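Local atomic coordinates of putative adhesin (Bacteroides thetaiotaomicron, PDB entry 4QDG), a protein that probably attaches pili to the bacterial outer membrane as a fimbrial lipoprotein subunit of the FimB/Mfa2 family. Residues 27-32 with 61-66; 145-150 with 183-188; 40-45 with 69-74. One frame throughout, in Å; residues are numbered along the deposited sequence.

Contact 1: residues 27-32 with 61-66; sequences YANAFA and QDENYR
The first two carbons of the Gln61 side chain, CB and CG, lie beside the carbonyl oxygen of Ala32. CB passes it at the limit of contact, and CG comes closer, 3.6 Å from Ala32 O. The bend about CB-CG (chi2 90°) brings NE2 to water 2, which lies between the amide and Ala32 O. NE2 donates a hydrogen bond to this water at 2.7 Å, and the same water donates to Ala32 O at 2.6 Å. A long polar side chain suits this exposed position, since its methylenes can lie along the backbone while its amide end works through solvent. On the main-chain side, Gln61 O sits 3.5 Å from Ala32 CB. A methyl is small enough to let the two backbones approach this closely, and the methyl also meets Glu63 CG at 3.9 Å.

Beyond CG, Glu63 runs out extended, and in the conformer described here, one of two, its OE2 accepts a hydrogen bond from water 1. That water accepts from Ala32 N at 2.9 Å, so a first-turn helix N-H is satisfied through solvent; the link to Glu63 is only as secure as that conformer. Asn29 is gripped differently. Its OD1 accepts from Phe31 N at 3.1 Å, with the donor above the carbonyl plane, and also from Tyr21 N. On the other segment, Asp62 OD1 receives Asn64 N in the same way, while Tyr65 N bonds to Asp62 O and closes a type I turn.

The arrangement is that of a short surface helix, 31-34, with Ala30 as its N-cap residue and an Asx turn at Asn29 leading into it, lying beside a beta turn that opens with a second Asx turn, near the magnesium site that includes Asp36 and Cys37.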
loop_
_atom_site.group_PDB
_atom_site.type_symbol
_atom_site.label_atom_id
_atom_site.label_comp_id
_atom_site.label_asym_id
_atom_site.label_seq_id
_atom_site.Cartn_x
_atom_site.Cartn_y
_atom_site.Cartn_z
ATOM N N TYR A 27 -10.734 10.128 -5.262
ATOM C CA TYR A 27 -10.127 11.392 -5.696
ATOM C C TYR A 27 -10.412 12.500 -4.636
ATOM O O TYR A 27 -10.674 13.663 -4.965
ATOM C CB TYR A 27 -10.643 11.796 -7.100
ATOM C CG TYR A 27 -10.088 10.963 -8.234
ATOM C CD1 TYR A 27 -10.599 9.694 -8.511
ATOM C CD2 TYR A 27 -9.088 11.461 -9.067
ATOM C CE1 TYR A 27 -10.114 8.937 -9.575
ATOM C CE2 TYR A 27 -8.594 10.708 -10.131
ATOM C CZ TYR A 27 -9.099 9.441 -10.371
ATOM O OH TYR A 27 -8.615 8.700 -11.423
ATOM N N ALA A 28 -10.397 12.097 -3.358
ATOM C CA ALA A 28 -10.714 12.982 -2.258
ATOM C C ALA A 28 -9.759 12.790 -1.086
ATOM O O ALA A 28 -9.397 11.663 -0.752
ATOM C CB ALA A 28 -12.164 12.752 -1.812
ATOM N N ASN A 29 -9.385 13.910 -0.440
ATOM C CA ASN A 29 -8.446 13.944 0.678
ATOM C C ASN A 29 -8.938 13.142 1.880
ATOM O O ASN A 29 -10.036 13.357 2.387
ATOM C CB ASN A 29 -8.108 15.382 1.091
ATOM C CG ASN A 29 -6.982 15.482 2.098
ATOM O OD1 ASN A 29 -6.083 14.621 2.162
ATOM N ND2 ASN A 29 -7.020 16.537 2.919
ATOM N N ALA A 30 -8.099 12.198 2.320
ATOM C CA ALA A 30 -8.362 11.324 3.446
ATOM C C ALA A 30 -7.187 11.344 4.409
ATOM O O ALA A 30 -7.092 10.455 5.276
ATOM C CB ALA A 30 -8.615 9.909 2.943
ATOM N N PHE A 31 -6.283 12.353 4.269
ATOM C CA PHE A 31 -5.094 12.489 5.110
ATOM C C PHE A 31 -5.453 12.465 6.601
ATOM O O PHE A 31 -4.853 11.696 7.337
ATOM C CB PHE A 31 -4.302 13.790 4.800
ATOM C CG PHE A 31 -2.999 13.878 5.574
ATOM C CD1 PHE A 31 -2.960 14.441 6.848
ATOM C CD2 PHE A 31 -1.826 13.345 5.058
ATOM C CE1 PHE A 31 -1.766 14.468 7.586
ATOM C CE2 PHE A 31 -0.626 13.409 5.784
ATOM C CZ PHE A 31 -0.606 13.973 7.038
ATOM N N ALA A 32 -6.422 13.317 7.032
ATOM C CA ALA A 32 -6.856 13.473 8.422
ATOM C C ALA A 32 -7.339 12.160 9.036
ATOM O O ALA A 32 -7.069 11.912 10.207
ATOM C CB ALA A 32 -7.951 14.530 8.528
ATOM N N GLN A 61 -5.313 15.217 12.609
ATOM C CA GLN A 61 -6.732 14.970 12.357
ATOM C C GLN A 61 -7.436 16.286 12.011
ATOM O O GLN A 61 -8.568 16.270 11.539
ATOM C CB GLN A 61 -7.398 14.278 13.568
ATOM C CG GLN A 61 -7.079 12.784 13.655
ATOM C CD GLN A 61 -5.843 12.496 14.479
ATOM O OE1 GLN A 61 -5.848 12.587 15.702
ATOM N NE2 GLN A 61 -4.767 12.076 13.835
ATOM N N ASP A 62 -6.765 17.418 12.222
ATOM C CA ASP A 62 -7.304 18.719 11.860
ATOM C C ASP A 62 -6.972 18.977 10.380
ATOM O O ASP A 62 -5.801 18.947 10.011
ATOM C CB ASP A 62 -6.743 19.811 12.805
ATOM C CG ASP A 62 -7.106 21.247 12.478
ATOM O OD1 ASP A 62 -8.153 21.466 11.804
ATOM O OD2 ASP A 62 -6.366 22.161 12.920
ATOM N N GLU A 63 -8.007 19.210 9.539
ATOM C CA GLU A 63 -7.811 19.421 8.108
ATOM C C GLU A 63 -7.174 20.794 7.813
ATOM O O GLU A 63 -6.589 20.962 6.739
ATOM C CB GLU A 63 -9.117 19.195 7.326
ATOM C CG GLU A 63 -9.194 17.776 6.757
ATOM C CD GLU A 63 -10.560 17.260 6.338
ATOM O OE1 GLU A 63 -11.502 17.332 7.161
ATOM O OE2 GLU A 63 -10.676 16.726 5.209
ATOM N N ASN A 64 -7.221 21.735 8.782
ATOM C CA ASN A 64 -6.593 23.057 8.703
ATOM C C ASN A 64 -5.105 23.018 9.125
ATOM O O ASN A 64 -4.467 24.067 9.144
ATOM C CB ASN A 64 -7.360 24.095 9.553
ATOM C CG ASN A 64 -8.759 24.418 9.056
ATOM O OD1 ASN A 64 -8.999 24.639 7.853
ATOM N ND2 ASN A 64 -9.711 24.501 9.989
ATOM N N TYR A 65 -4.559 21.827 9.473
ATOM C CA TYR A 65 -3.163 21.647 9.874
ATOM C C TYR A 65 -2.183 22.055 8.786
ATOM O O TYR A 65 -2.335 21.677 7.619
ATOM C CB TYR A 65 -2.850 20.167 10.274
ATOM C CG TYR A 65 -1.375 19.896 10.517
ATOM C CD1 TYR A 65 -0.694 20.513 11.563
ATOM C CD2 TYR A 65 -0.637 19.103 9.638
ATOM C CE1 TYR A 65 0.677 20.334 11.742
ATOM C CE2 TYR A 65 0.738 18.910 9.814
ATOM C CZ TYR A 65 1.387 19.521 10.874
ATOM O OH TYR A 65 2.735 19.349 11.066
ATOM N N ARG A 66 -1.168 22.823 9.200
ATOM C CA ARG A 66 -0.060 23.287 8.360
ATOM C C ARG A 66 1.231 23.208 9.141
ATOM O O ARG A 66 1.234 23.450 10.340
ATOM C CB ARG A 66 -0.257 24.732 7.848
ATOM C CG ARG A 66 -1.522 25.000 7.036
ATOM C CD ARG A 66 -1.603 24.290 5.706
ATOM N NE ARG A 66 -2.837 24.655 5.018
ATOM C CZ ARG A 66 -3.981 23.985 5.100
ATOM N NH1 ARG A 66 -4.055 22.861 5.810
ATOM N NH2 ARG A 66 -5.052 24.415 4.450
HETATM O O HOH W 1 -8.559 14.327 5.315
HETATM O O HOH W 2 -4.744 11.572 11.233
#

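Contact 2: residues 145-150 with 183-188; sequences EMMKNT and YDNNLL
Asn149 and Asn185 approach from opposite directions and pair their side-chain amides in a cycle, each giving one N-H and accepting another. Asn185 ND2 donates to Asn149 OD1 at 2.9 Å and almost straight (170°), while Asn149 ND2 returns a bond to Asn185 OD1 at 3.0 Å, more bent at 146°. The pair ties a break in strand 140-159, a long strand of a beta framework consistent with the transthyretin-like clan of this family, to the loop that follows strand 180-181.

The two bonds are not equivalent in detail. The return bond reaches Asn185 OD1 on a lone pair in its carbonyl plane, but leaves tilted from the amide plane of Asn149. The straighter one leaves within the amide plane of Asn185 and arrives slightly tilted at Asn149 OD1. The mismatch reflects a 23° angle between the two amides, so the ring they form is not quite flat. Two bonds together fix the rotation of both groups.

An amide both donates and accepts, so each asparagine can answer the other without charge in a buried place. Asn185 also has a left-handed backbone conformation, which asparagine tolerates better than most residues with a side chain, and its CG stands anti to the backbone N, carrying the amide across to the strand. Asn149 is placed in the fold by its backbone bond to Leu126.

Outward, the neighbours are largely aromatic, with Arg225 also against Met147. Both asparagines touch Trp128, and Asn149 also rests on Phe181. Met147, modelled as selenomethionine, points toward the loop with its chain bent at its last torsion, and three of its atoms gather round one amide nitrogen: CG, CE and, nearest of them, SE, which lies 3.7 Å from Asn185 ND2.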
loop_
_atom_site.group_PDB
_atom_site.type_symbol
_atom_site.label_atom_id
_atom_site.label_comp_id
_atom_site.label_asym_id
_atom_site.label_seq_id
_atom_site.Cartn_x
_atom_site.Cartn_y
_atom_site.Cartn_z
ATOM N N GLU A 145 1.542 16.242 -1.792
ATOM C CA GLU A 145 0.546 15.299 -2.253
ATOM C C GLU A 145 1.099 13.904 -2.045
ATOM O O GLU A 145 2.157 13.559 -2.574
ATOM C CB GLU A 145 0.185 15.570 -3.720
ATOM C CG GLU A 145 -0.190 17.019 -3.979
ATOM C CD GLU A 145 -0.785 17.288 -5.346
ATOM O OE1 GLU A 145 -1.464 16.386 -5.894
ATOM O OE2 GLU A 145 -0.637 18.434 -5.830
HETATM N N MSE A 146 0.418 13.126 -1.205
HETATM C CA MSE A 146 0.924 11.821 -0.835
HETATM C C MSE A 146 0.159 10.638 -1.419
HETATM O O MSE A 146 -1.014 10.755 -1.794
HETATM C CB MSE A 146 0.976 11.729 0.671
HETATM C CG MSE A 146 1.937 12.772 1.227
HETATM SE SE MSE A 146 1.903 12.763 3.094
HETATM C CE MSE A 146 3.121 11.248 3.400
HETATM N N MSE A 147 0.871 9.495 -1.516
HETATM C CA MSE A 147 0.290 8.251 -1.996
HETATM C C MSE A 147 0.444 7.170 -0.947
HETATM O O MSE A 147 1.284 7.300 -0.081
HETATM C CB MSE A 147 0.872 7.808 -3.339
HETATM C CG MSE A 147 2.347 7.424 -3.302
HETATM SE SE MSE A 147 2.770 6.355 -4.870
HETATM C CE MSE A 147 2.369 4.754 -4.121
ATOM N N LYS A 148 -0.395 6.126 -1.021
ATOM C CA LYS A 148 -0.388 4.992 -0.101
ATOM C C LYS A 148 0.405 3.841 -0.755
ATOM O O LYS A 148 0.148 3.499 -1.908
ATOM C CB LYS A 148 -1.847 4.599 0.208
ATOM C CG LYS A 148 -2.006 3.496 1.239
ATOM C CD LYS A 148 -3.454 3.299 1.585
ATOM C CE LYS A 148 -3.670 2.169 2.560
ATOM N NZ LYS A 148 -5.126 1.854 2.667
ATOM N N ASN A 149 1.375 3.274 -0.038
ATOM C CA ASN A 149 2.237 2.192 -0.551
ATOM C C ASN A 149 1.757 0.798 -0.166
ATOM O O ASN A 149 2.241 -0.170 -0.748
ATOM C CB ASN A 149 3.684 2.342 -0.024
ATOM C CG ASN A 149 4.442 3.507 -0.607
ATOM O OD1 ASN A 149 4.195 3.943 -1.720
ATOM N ND2 ASN A 149 5.452 3.970 0.099
ATOM N N THR A 150 0.866 0.682 0.844
ATOM C CA THR A 150 0.429 -0.632 1.305
ATOM C C THR A 150 -0.918 -1.009 0.661
ATOM O O THR A 150 -1.673 -0.132 0.199
ATOM C CB THR A 150 0.385 -0.669 2.850
ATOM O OG1 THR A 150 -0.355 0.459 3.320
ATOM C CG2 THR A 150 1.783 -0.695 3.490
ATOM N N TYR A 183 14.812 6.264 -2.677
ATOM C CA TYR A 183 14.477 7.636 -2.302
ATOM C C TYR A 183 13.261 8.191 -3.051
ATOM O O TYR A 183 12.560 9.027 -2.492
ATOM C CB TYR A 183 15.696 8.562 -2.507
ATOM C CG TYR A 183 16.094 8.776 -3.958
ATOM C CD1 TYR A 183 16.984 7.905 -4.603
ATOM C CD2 TYR A 183 15.611 9.870 -4.681
ATOM C CE1 TYR A 183 17.356 8.106 -5.939
ATOM C CE2 TYR A 183 15.960 10.068 -6.019
ATOM C CZ TYR A 183 16.847 9.198 -6.639
ATOM O OH TYR A 183 17.178 9.458 -7.948
ATOM N N ASP A 184 13.035 7.758 -4.298
ATOM C CA ASP A 184 11.957 8.241 -5.164
ATOM C C ASP A 184 10.699 7.368 -5.071
ATOM O O ASP A 184 9.820 7.482 -5.925
ATOM C CB ASP A 184 12.457 8.309 -6.626
ATOM C CG ASP A 184 13.012 7.005 -7.203
ATOM O OD1 ASP A 184 13.102 6.019 -6.457
ATOM O OD2 ASP A 184 13.274 6.960 -8.421
ATOM N N ASN A 185 10.619 6.509 -4.026
ATOM C CA ASN A 185 9.525 5.608 -3.715
ATOM C C ASN A 185 9.443 4.403 -4.705
ATOM O O ASN A 185 8.525 3.575 -4.595
ATOM C CB ASN A 185 8.174 6.352 -3.634
ATOM C CG ASN A 185 7.187 5.640 -2.781
ATOM O OD1 ASN A 185 7.493 5.190 -1.660
ATOM N ND2 ASN A 185 5.991 5.478 -3.325
ATOM N N ASN A 186 10.413 4.281 -5.629
ATOM C CA ASN A 186 10.434 3.128 -6.519
ATOM C C ASN A 186 10.939 1.885 -5.733
ATOM O O ASN A 186 11.659 2.034 -4.732
ATOM C CB ASN A 186 11.342 3.410 -7.744
ATOM C CG ASN A 186 11.200 2.404 -8.894
ATOM O OD1 ASN A 186 10.290 1.555 -8.922
ATOM N ND2 ASN A 186 12.095 2.483 -9.885
ATOM N N LEU A 187 10.577 0.668 -6.189
ATOM C CA LEU A 187 11.045 -0.544 -5.519
ATOM C C LEU A 187 12.448 -0.891 -5.951
ATOM O O LEU A 187 12.808 -0.695 -7.112
ATOM C CB LEU A 187 10.120 -1.758 -5.785
ATOM C CG LEU A 187 8.686 -1.637 -5.285
ATOM C CD1 LEU A 187 7.810 -2.712 -5.905
ATOM C CD2 LEU A 187 8.608 -1.596 -3.713
ATOM N N LEU A 188 13.235 -1.422 -5.005
ATOM C CA LEU A 188 14.595 -1.900 -5.226
ATOM C C LEU A 188 14.644 -3.415 -5.062
ATOM O O LEU A 188 14.191 -3.907 -4.040
ATOM C CB LEU A 188 15.564 -1.246 -4.236
ATOM C CG LEU A 188 15.947 0.211 -4.466
ATOM C CD1 LEU A 188 16.804 0.699 -3.322
ATOM C CD2 LEU A 188 16.734 0.404 -5.772
#

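Contact 3: residues 40-45 with 69-74; sequences LLVYDE and LDLKQG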
loop_
_atom_site.group_PDB
_atom_site.type_symbol
_atom_site.label_atom_id
_atom_site.label_comp_id
_atom_site.label_asym_id
_atom_site.label_seq_id
_atom_site.Cartn_x
_atom_site.Cartn_y
_atom_site.Cartn_z
ATOM N N LEU A 40 8.653 14.474 8.220
ATOM C CA LEU A 40 8.948 15.456 7.168
ATOM C C LEU A 40 10.472 15.720 7.144
ATOM O O LEU A 40 11.061 16.104 8.156
ATOM C CB LEU A 40 8.122 16.750 7.398
ATOM C CG LEU A 40 8.175 17.880 6.349
ATOM C CD1 LEU A 40 9.453 18.717 6.478
ATOM C CD2 LEU A 40 7.895 17.396 4.919
ATOM N N LEU A 41 11.093 15.506 5.985
ATOM C CA LEU A 41 12.535 15.684 5.789
ATOM C C LEU A 41 12.816 16.890 4.916
ATOM O O LEU A 41 12.122 17.102 3.919
ATOM C CB LEU A 41 13.158 14.432 5.160
ATOM C CG LEU A 41 12.950 13.135 5.924
ATOM C CD1 LEU A 41 12.941 11.988 4.986
ATOM C CD2 LEU A 41 13.996 12.946 6.978
ATOM N N VAL A 42 13.822 17.690 5.310
ATOM C CA VAL A 42 14.211 18.920 4.634
ATOM C C VAL A 42 15.573 18.715 4.007
ATOM O O VAL A 42 16.517 18.346 4.698
ATOM C CB VAL A 42 14.207 20.178 5.584
ATOM C CG1 VAL A 42 14.457 21.473 4.799
ATOM C CG2 VAL A 42 12.912 20.286 6.392
ATOM N N TYR A 43 15.668 18.986 2.702
ATOM C CA TYR A 43 16.903 18.938 1.931
ATOM C C TYR A 43 17.111 20.285 1.239
ATOM O O TYR A 43 16.139 20.950 0.887
ATOM C CB TYR A 43 16.867 17.793 0.885
ATOM C CG TYR A 43 16.736 16.416 1.501
ATOM C CD1 TYR A 43 17.835 15.777 2.068
ATOM C CD2 TYR A 43 15.511 15.761 1.539
ATOM C CE1 TYR A 43 17.712 14.527 2.674
ATOM C CE2 TYR A 43 15.380 14.501 2.128
ATOM C CZ TYR A 43 16.487 13.881 2.683
ATOM O OH TYR A 43 16.348 12.624 3.232
ATOM N N ASP A 44 18.361 20.666 0.993
ATOM C CA ASP A 44 18.619 21.900 0.258
ATOM C C ASP A 44 18.496 21.625 -1.268
ATOM O O ASP A 44 18.192 20.497 -1.676
ATOM C CB ASP A 44 19.980 22.517 0.627
ATOM C CG ASP A 44 21.209 21.659 0.395
ATOM O OD1 ASP A 44 21.255 20.928 -0.640
ATOM O OD2 ASP A 44 22.163 21.772 1.194
ATOM N N GLU A 45 18.768 22.646 -2.098
ATOM C CA GLU A 45 18.679 22.565 -3.561
ATOM C C GLU A 45 19.633 21.507 -4.135
ATOM O O GLU A 45 19.320 20.944 -5.178
ATOM C CB GLU A 45 18.961 23.950 -4.178
ATOM C CG GLU A 45 18.528 24.087 -5.630
ATOM C CD GLU A 45 18.557 25.486 -6.207
ATOM O OE1 GLU A 45 19.580 26.191 -6.048
ATOM O OE2 GLU A 45 17.572 25.847 -6.888
ATOM N N LEU A 69 7.633 26.186 8.845
ATOM C CA LEU A 69 9.063 25.959 8.941
ATOM C C LEU A 69 9.822 27.244 8.752
ATOM O O LEU A 69 9.782 27.826 7.668
ATOM C CB LEU A 69 9.577 24.896 7.936
ATOM C CG LEU A 69 9.138 23.449 8.125
ATOM C CD1 LEU A 69 9.483 22.611 6.891
ATOM C CD2 LEU A 69 9.801 22.828 9.326
ATOM N N ASP A 70 10.557 27.661 9.787
ATOM C CA ASP A 70 11.456 28.801 9.702
ATOM C C ASP A 70 12.720 28.315 9.002
ATOM O O ASP A 70 13.340 27.366 9.464
ATOM C CB ASP A 70 11.745 29.410 11.091
ATOM C CG ASP A 70 10.558 30.165 11.635
ATOM O OD1 ASP A 70 10.182 31.198 11.029
ATOM O OD2 ASP A 70 9.976 29.706 12.631
ATOM N N LEU A 71 13.035 28.893 7.835
ATOM C CA LEU A 71 14.178 28.472 7.033
ATOM C C LEU A 71 14.930 29.647 6.453
ATOM O O LEU A 71 14.329 30.675 6.120
ATOM C CB LEU A 71 13.719 27.545 5.873
ATOM C CG LEU A 71 13.184 26.152 6.237
ATOM C CD1 LEU A 71 12.527 25.505 5.061
ATOM C CD2 LEU A 71 14.274 25.266 6.831
ATOM N N LYS A 72 16.243 29.477 6.300
ATOM C CA LYS A 72 17.123 30.431 5.633
ATOM C C LYS A 72 16.666 30.521 4.160
ATOM O O LYS A 72 16.386 29.469 3.570
ATOM C CB LYS A 72 18.582 29.949 5.754
ATOM C CG LYS A 72 19.614 30.833 5.049
ATOM C CD LYS A 72 20.971 30.127 4.904
ATOM C CE LYS A 72 21.080 29.223 3.687
ATOM N NZ LYS A 72 22.223 28.269 3.818
ATOM N N GLN A 73 16.553 31.760 3.598
ATOM C CA GLN A 73 16.118 31.996 2.215
ATOM C C GLN A 73 16.752 30.967 1.268
ATOM O O GLN A 73 17.955 30.745 1.315
ATOM C CB GLN A 73 16.455 33.440 1.775
ATOM C CG GLN A 73 15.722 33.918 0.513
ATOM C CD GLN A 73 15.999 35.360 0.132
ATOM O OE1 GLN A 73 16.278 36.232 0.970
ATOM N NE2 GLN A 73 15.863 35.658 -1.151
ATOM N N GLY A 74 15.925 30.336 0.444
ATOM C CA GLY A 74 16.396 29.339 -0.513
ATOM C C GLY A 74 15.339 28.443 -1.115
ATOM O O GLY A 74 14.152 28.534 -0.772
#
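Leu40, Val42, Leu69 and Leu71 make this contact wholly by van der Waals packing. Leu40 and Leu69 reach toward each other tip to tip, CD1 to CD1 at 3.9 Å. The same Leu69 CD1 also meets Val42 CG2, at 4.2 Å, and so touches two residues of the facing strand. Farther along, Val42 CG1 approaches Leu71 CD2 at 4.3 Å. Valine is suited to this place because its two methyls fork: with chi1 at -173°, CG1 stands anti to the backbone N and serves Leu71, while CG2, beside that N, serves Leu69. Leucine, one carbon longer, carries its branch farther out toward the other segment.

Alternation in each chain explains which residues meet. Leu40 and Val42 lie on one face of their strand, two residues apart; Leu69, in strand 67-70, and Leu71, just past its end, likewise point the same way. The nearest CA atoms, those of Val42 and Leu69, are 9.7 Å apart, a spacing for layers stacked face to face, consistent with the beta sandwich of transthyretin-like folds. Phe78 of strand 75-82 touches both Leu40 and Leu69, and Val15 packs on both Leu69 and Leu71.

Hydrogen bonding belongs to each strand's own neighbours. Leu40 pairs through its backbone with Arg53, and Val42 with Val50 and Asp51, while strand 67-70 pairs antiparallel with strand 15-20. The charged residue between the two leucines, Asp70, is exposed and turned the other way: its OD2 forms a salt bridge with Lys68 NZ and its OD1 a hydrogen bond with Tyr139 OH.

Contact 1 is a surface contact, whereas contacts 2 and 3 are buried, and their chemistry follows suit. At 27-32 with 61-66, water carries the polar links between helix and turn; at 145-150 with 183-188, desolvated amides pair directly; at 40-45 with 69-74, the touching side chains are all aliphatic. Contacts 1 and 3 interleave along the chain, helix 31-34 leading on to strand 38-44 and the loop at 61-66 to strand 67-70. Contact 2 comes later in sequence, yet contact 1 touches it where Phe31 CE2 packs on Met146 SE. Contacts 2 and 3 do not touch, though both involve strands of the same connected beta framework.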